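Local coordinates for flagellar motor switch protein FliG (Helicobacter pylori 26695, PDB 5WUJ), which forms part of the flagellar switch complex, thought to lie at the base of the basal body, and is required for flagellum synthesis and motility, at residues L19-G24 and K45-L50; P1-Q6 and K55-A60. One frame throughout, in Å; residues are numbered along the deposited sequence.

Contact 1 of 2, residues L19-G24 and K45-L50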
loop_
_atom_site.group_PDB
_atom_site.type_symbol
_atom_site.label_atom_id
_atom_site.label_comp_id
_atom_site.label_asym_id
_atom_site.label_seq_id
_atom_site.Cartn_x
_atom_site.Cartn_y
_atom_site.Cartn_z
ATOM N N LEU B 19 -5.348 2.959 -1.619
ATOM C CA LEU B 19 -4.331 3.352 -0.643
ATOM C C LEU B 19 -4.732 4.646 0.061
ATOM O O LEU B 19 -4.672 4.737 1.294
ATOM C CB LEU B 19 -2.963 3.495 -1.325
ATOM C CG LEU B 19 -1.739 3.891 -0.488
ATOM C CD1 LEU B 19 -0.512 3.462 -1.230
ATOM C CD2 LEU B 19 -1.657 5.392 -0.231
ATOM N N LEU B 20 -5.170 5.660 -0.709
ATOM C CA LEU B 20 -5.486 6.953 -0.101
ATOM C C LEU B 20 -6.645 6.848 0.883
ATOM O O LEU B 20 -6.592 7.415 1.983
ATOM C CB LEU B 20 -5.787 7.987 -1.180
ATOM C CG LEU B 20 -4.511 8.361 -1.932
ATOM C CD1 LEU B 20 -4.821 9.215 -3.157
ATOM C CD2 LEU B 20 -3.532 9.084 -0.991
ATOM N N ILE B 21 -7.695 6.121 0.511
ATOM C CA ILE B 21 -8.808 5.893 1.428
ATOM C C ILE B 21 -8.295 5.377 2.770
ATOM O O ILE B 21 -8.713 5.837 3.836
ATOM C CB ILE B 21 -9.820 4.910 0.803
ATOM C CG1 ILE B 21 -10.562 5.524 -0.392
ATOM C CG2 ILE B 21 -10.771 4.365 1.866
ATOM C CD1 ILE B 21 -11.306 4.485 -1.271
ATOM N N GLN B 22 -7.372 4.419 2.743
ATOM C CA GLN B 22 -6.923 3.825 3.995
ATOM C C GLN B 22 -6.018 4.759 4.802
ATOM O O GLN B 22 -5.952 4.624 6.026
ATOM C CB GLN B 22 -6.209 2.512 3.722
ATOM C CG GLN B 22 -7.106 1.418 3.183
ATOM C CD GLN B 22 -6.286 0.271 2.650
ATOM O OE1 GLN B 22 -5.801 0.298 1.510
ATOM N NE2 GLN B 22 -6.068 -0.715 3.489
ATOM N N VAL B 23 -5.302 5.698 4.160
ATOM C CA VAL B 23 -4.466 6.595 4.966
ATOM C C VAL B 23 -5.262 7.737 5.581
ATOM O O VAL B 23 -4.778 8.388 6.514
ATOM C CB VAL B 23 -3.255 7.163 4.191
ATOM C CG1 VAL B 23 -2.319 6.032 3.740
ATOM C CG2 VAL B 23 -3.680 8.031 3.013
ATOM N N GLY B 24 -6.486 7.977 5.130
ATOM C CA GLY B 24 -7.338 8.970 5.752
ATOM C C GLY B 24 -7.303 10.310 5.023
ATOM O O GLY B 24 -6.434 10.593 4.190
ATOM N N LYS B 45 -12.386 10.624 -8.180
ATOM C CA LYS B 45 -13.487 9.816 -8.686
ATOM C C LYS B 45 -13.434 8.400 -8.124
ATOM O O LYS B 45 -14.469 7.835 -7.751
ATOM C CB LYS B 45 -13.450 9.796 -10.211
ATOM C CG LYS B 45 -14.563 9.008 -10.865
ATOM C CD LYS B 45 -14.514 9.163 -12.382
ATOM C CE LYS B 45 -14.447 7.812 -13.079
ATOM N NZ LYS B 45 -13.051 7.413 -13.406
ATOM N N GLN B 46 -12.236 7.814 -8.051
ATOM C CA GLN B 46 -12.119 6.442 -7.568
ATOM C C GLN B 46 -12.258 6.349 -6.049
ATOM O O GLN B 46 -12.745 5.336 -5.537
ATOM C CB GLN B 46 -10.787 5.849 -8.027
ATOM C CG GLN B 46 -10.593 5.831 -9.539
ATOM C CD GLN B 46 -11.661 5.020 -10.270
ATOM O OE1 GLN B 46 -12.344 4.173 -9.677
ATOM N NE2 GLN B 46 -11.801 5.269 -11.571
ATOM N N ILE B 47 -11.845 7.385 -5.318
ATOM C CA ILE B 47 -12.068 7.421 -3.874
ATOM C C ILE B 47 -13.556 7.336 -3.574
ATOM O O ILE B 47 -13.993 6.558 -2.717
ATOM C CB ILE B 47 -11.456 8.695 -3.269
ATOM C CG1 ILE B 47 -9.927 8.613 -3.265
ATOM C CG2 ILE B 47 -12.055 8.978 -1.880
ATOM C CD1 ILE B 47 -9.263 9.932 -2.841
ATOM N N VAL B 48 -14.359 8.133 -4.286
ATOM C CA VAL B 48 -15.804 8.103 -4.083
ATOM C C VAL B 48 -16.369 6.758 -4.506
ATOM O O VAL B 48 -17.280 6.223 -3.865
ATOM C CB VAL B 48 -16.484 9.256 -4.848
ATOM C CG1 VAL B 48 -17.992 9.162 -4.718
ATOM C CG2 VAL B 48 -15.975 10.605 -4.345
ATOM N N GLN B 49 -15.826 6.176 -5.578
ATOM C CA GLN B 49 -16.403 4.947 -6.107
ATOM C C GLN B 49 -15.919 3.703 -5.365
ATOM O O GLN B 49 -16.650 2.709 -5.314
ATOM C CB GLN B 49 -16.105 4.838 -7.608
ATOM C CG GLN B 49 -17.015 5.716 -8.468
ATOM C CD GLN B 49 -16.602 5.784 -9.940
ATOM O OE1 GLN B 49 -15.463 5.473 -10.300
ATOM N NE2 GLN B 49 -17.536 6.208 -10.796
ATOM N N LEU B 50 -14.709 3.726 -4.785
ATOM C CA LEU B 50 -14.163 2.565 -4.083
ATOM C C LEU B 50 -14.281 2.655 -2.562
ATOM O O LEU B 50 -13.817 1.747 -1.871
ATOM C CB LEU B 50 -12.699 2.342 -4.477
ATOM C CG LEU B 50 -12.521 2.075 -5.969
ATOM C CD1 LEU B 50 -11.078 2.166 -6.376
ATOM C CD2 LEU B 50 -13.105 0.710 -6.332
#

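Contact 2 of 2, residues P1-Q6 and K55-A60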
loop_
_atom_site.group_PDB
_atom_site.type_symbol
_atom_site.label_atom_id
_atom_site.label_comp_id
_atom_site.label_asym_id
_atom_site.label_seq_id
_atom_site.Cartn_x
_atom_site.Cartn_y
_atom_site.Cartn_z
ATOM N N PRO B 1 -11.255 -15.950 -3.728
ATOM C CA PRO B 1 -11.050 -16.127 -5.171
ATOM C C PRO B 1 -11.665 -14.991 -5.971
ATOM O O PRO B 1 -11.076 -14.547 -6.943
ATOM C CB PRO B 1 -11.745 -17.463 -5.475
ATOM C CG PRO B 1 -12.598 -17.752 -4.291
ATOM C CD PRO B 1 -11.911 -17.116 -3.122
ATOM N N LYS B 2 -12.840 -14.535 -5.568
ATOM C CA LYS B 2 -13.481 -13.425 -6.231
ATOM C C LYS B 2 -12.717 -12.146 -5.882
ATOM O O LYS B 2 -12.580 -11.249 -6.701
ATOM C CB LYS B 2 -14.933 -13.319 -5.782
ATOM C CG LYS B 2 -15.793 -12.442 -6.669
ATOM C CD LYS B 2 -17.217 -12.957 -6.727
ATOM C CE LYS B 2 -18.064 -12.133 -7.686
ATOM N NZ LYS B 2 -19.494 -12.081 -7.271
ATOM N N GLN B 3 -12.222 -12.074 -4.653
ATOM C CA GLN B 3 -11.469 -10.921 -4.210
ATOM C C GLN B 3 -10.192 -10.854 -5.010
ATOM O O GLN B 3 -9.792 -9.799 -5.469
ATOM C CB GLN B 3 -11.141 -11.038 -2.732
ATOM C CG GLN B 3 -12.351 -10.947 -1.830
ATOM C CD GLN B 3 -11.993 -11.046 -0.371
ATOM O OE1 GLN B 3 -11.131 -11.819 0.013
ATOM N NE2 GLN B 3 -12.650 -10.258 0.444
ATOM N N LYS B 4 -9.552 -11.997 -5.169
ATOM C CA LYS B 4 -8.331 -12.067 -5.927
ATOM C C LYS B 4 -8.596 -11.577 -7.334
ATOM O O LYS B 4 -7.865 -10.752 -7.855
ATOM C CB LYS B 4 -7.817 -13.497 -5.967
ATOM C CG LYS B 4 -6.366 -13.626 -6.375
ATOM C CD LYS B 4 -5.789 -12.293 -6.800
ATOM C CE LYS B 4 -4.349 -12.441 -7.251
ATOM N NZ LYS B 4 -3.433 -12.665 -6.104
ATOM N N ALA B 5 -9.643 -12.100 -7.953
ATOM C CA ALA B 5 -9.988 -11.679 -9.307
ATOM C C ALA B 5 -10.217 -10.177 -9.362
ATOM O O ALA B 5 -9.747 -9.496 -10.281
ATOM C CB ALA B 5 -11.228 -12.425 -9.798
ATOM N N GLN B 6 -10.942 -9.645 -8.378
ATOM C CA GLN B 6 -11.186 -8.211 -8.350
ATOM C C GLN B 6 -9.897 -7.428 -8.097
ATOM O O GLN B 6 -9.730 -6.325 -8.627
ATOM C CB GLN B 6 -12.251 -7.902 -7.300
ATOM C CG GLN B 6 -12.706 -6.455 -7.277
ATOM C CD GLN B 6 -13.296 -6.053 -5.936
ATOM O OE1 GLN B 6 -13.807 -6.895 -5.190
ATOM N NE2 GLN B 6 -13.213 -4.760 -5.615
ATOM N N LYS B 55 -11.720 -4.871 3.200
ATOM C CA LYS B 55 -10.475 -4.532 3.875
ATOM C C LYS B 55 -9.336 -5.452 3.450
ATOM O O LYS B 55 -8.181 -5.011 3.411
ATOM C CB LYS B 55 -10.641 -4.555 5.396
ATOM C CG LYS B 55 -9.542 -3.750 6.097
ATOM C CD LYS B 55 -9.430 -4.068 7.580
ATOM C CE LYS B 55 -8.384 -3.176 8.250
ATOM N NZ LYS B 55 -8.301 -3.377 9.728
ATOM N N GLN B 56 -9.632 -6.718 3.120
ATOM C CA GLN B 56 -8.575 -7.633 2.683
ATOM C C GLN B 56 -7.968 -7.194 1.350
ATOM O O GLN B 56 -6.756 -7.319 1.142
ATOM C CB GLN B 56 -9.108 -9.066 2.583
ATOM C CG GLN B 56 -9.772 -9.600 3.861
ATOM C CD GLN B 56 -11.292 -9.508 3.817
ATOM O OE1 GLN B 56 -11.869 -8.431 3.985
ATOM N NE2 GLN B 56 -11.948 -10.642 3.590
ATOM N N ILE B 57 -8.788 -6.675 0.437
ATOM C CA ILE B 57 -8.250 -6.133 -0.802
ATOM C C ILE B 57 -7.426 -4.885 -0.521
ATOM O O ILE B 57 -6.354 -4.685 -1.109
ATOM C CB ILE B 57 -9.388 -5.849 -1.795
ATOM C CG1 ILE B 57 -9.958 -7.169 -2.337
ATOM C CG2 ILE B 57 -8.906 -4.898 -2.915
ATOM C CD1 ILE B 57 -11.243 -7.007 -3.118
ATOM N N GLY B 58 -7.905 -4.023 0.378
ATOM C CA GLY B 58 -7.106 -2.867 0.757
ATOM C C GLY B 58 -5.762 -3.267 1.338
ATOM O O GLY B 58 -4.728 -2.677 1.008
ATOM N N ALA B 59 -5.759 -4.301 2.189
ATOM C CA ALA B 59 -4.526 -4.778 2.804
ATOM C C ALA B 59 -3.563 -5.312 1.758
ATOM O O ALA B 59 -2.347 -5.128 1.873
ATOM C CB ALA B 59 -4.840 -5.873 3.834
ATOM N N ALA B 60 -4.087 -6.023 0.759
ATOM C CA ALA B 60 -3.253 -6.497 -0.339
ATOM C C ALA B 60 -2.666 -5.327 -1.133
ATOM O O ALA B 60 -1.521 -5.399 -1.601
ATOM C CB ALA B 60 -4.073 -7.412 -1.247
#

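Contact 1 of 2, residues L19-G24 and K45-L50
I21 and I47 pass each other flank to flank where helices 12-23 and 37-50 pack by their apolar faces in the all-helical N-terminal domain of FliG. The local axes come within 10.0 Å and cross at -72°, so the two segments share one short patch rather than a long seam, centred where the CA atoms of I21 and I47 lie 6.4 Å apart. I21 provides the bump on one side. Its chi1 of -69° places CG1 beside its own backbone N, and the extended chi2 carries CD1 onward to the backbone near L50. There the methyl rests in a shallow dip formed by backbone as much as by side chain: CD1 of I21 is 3.7 Å from the carbonyl O of I47 and 4.1 Å from CB of L50.

The complementary bump is I47, whose two branches divide the work. Its CG2 lies 4.0 Å from CG1 of I21, while its CD1 lies alongside L20, 4.3 Å from CB of that leucine and close to one of its end methyls. A17, a turn earlier on helix 12-23, and T28 of helix 25-32 also touch I47, so the isoleucine sits in a hollow to which both helices contribute. Branching at CB suits such a place, since I47 can press one methyl against I21 while sending its longer arm to L20. L50 offers little more than CB and its backbone, and its carbonyl O accepts a hydrogen bond from T53 OG1. L20 also packs on an apolar side chain of a second protein's chain.

Between these two segments the cohesion is therefore van der Waals and hydrophobic, and the fit depends on the shapes of the isoleucines rather than on directional bonds.

Contact 2 of 2, residues P1-Q6 and K55-A60
I57 of helix 55-71 pushes its CD1 end against helix 2-8, between Q3 and Q6, which stand almost one turn apart. The short first helix is thereby laid on the first turns of the long helix 55-71. The CA atoms of Q3 and I57 are 6.7 Å apart, and the segment axes cross at -47°. The isoleucine meets aliphatic carbon of Q3, with CD1 of I57 4.1 Å from CB of Q3 and 3.9 Å from the Q3 carbonyl O. From another direction it meets an amide, with OE1 of Q6 3.3 Å from CD1 of I57. Q6 swings there because CG lies anti to the backbone N (chi1 -174°), and its chain then runs across I57 at about a right angle.

Q3 does two jobs. Its CB lies against I57, while the extended chain beyond CG carries the amide past the isoleucine to the start of helix 55-71, where NE2 donates a hydrogen bond to OD2 of D54. The side chain of Q56 comes up beside this amide, the two amide planes turned 74° from each other. A glutamine suits such an edge position, having methylenes for the greasy neighbour and a polar head for the rim.

Within these two segments I57 is met by glutamines, through the CB of Q3 and the amide of Q6, which implies a partly hydrophobic contact whose Q3 end is tied down by the hydrogen bond to D54, just before helix 55-71.

In the fold
The two contacts share no helix: contact 1 joins helices 12-23 and 37-50, and contact 2, which encloses it along the chain, joins helices 2-8 and 55-71. They touch where Q22 packs on G58 and A59, and L19 on L62 and F65 joins the same two helices further on. Both are partly buried, but contact 1 is apolar, aliphatic side chains on one another and on backbone, whereas contact 2 sets one buried isoleucine against more exposed glutamines. Each adjoins a second protein's chain: L20 packs on it, and K55 makes a salt bridge to an acidic side chain of that other chain, consistent with a binding role for this N-terminal domain.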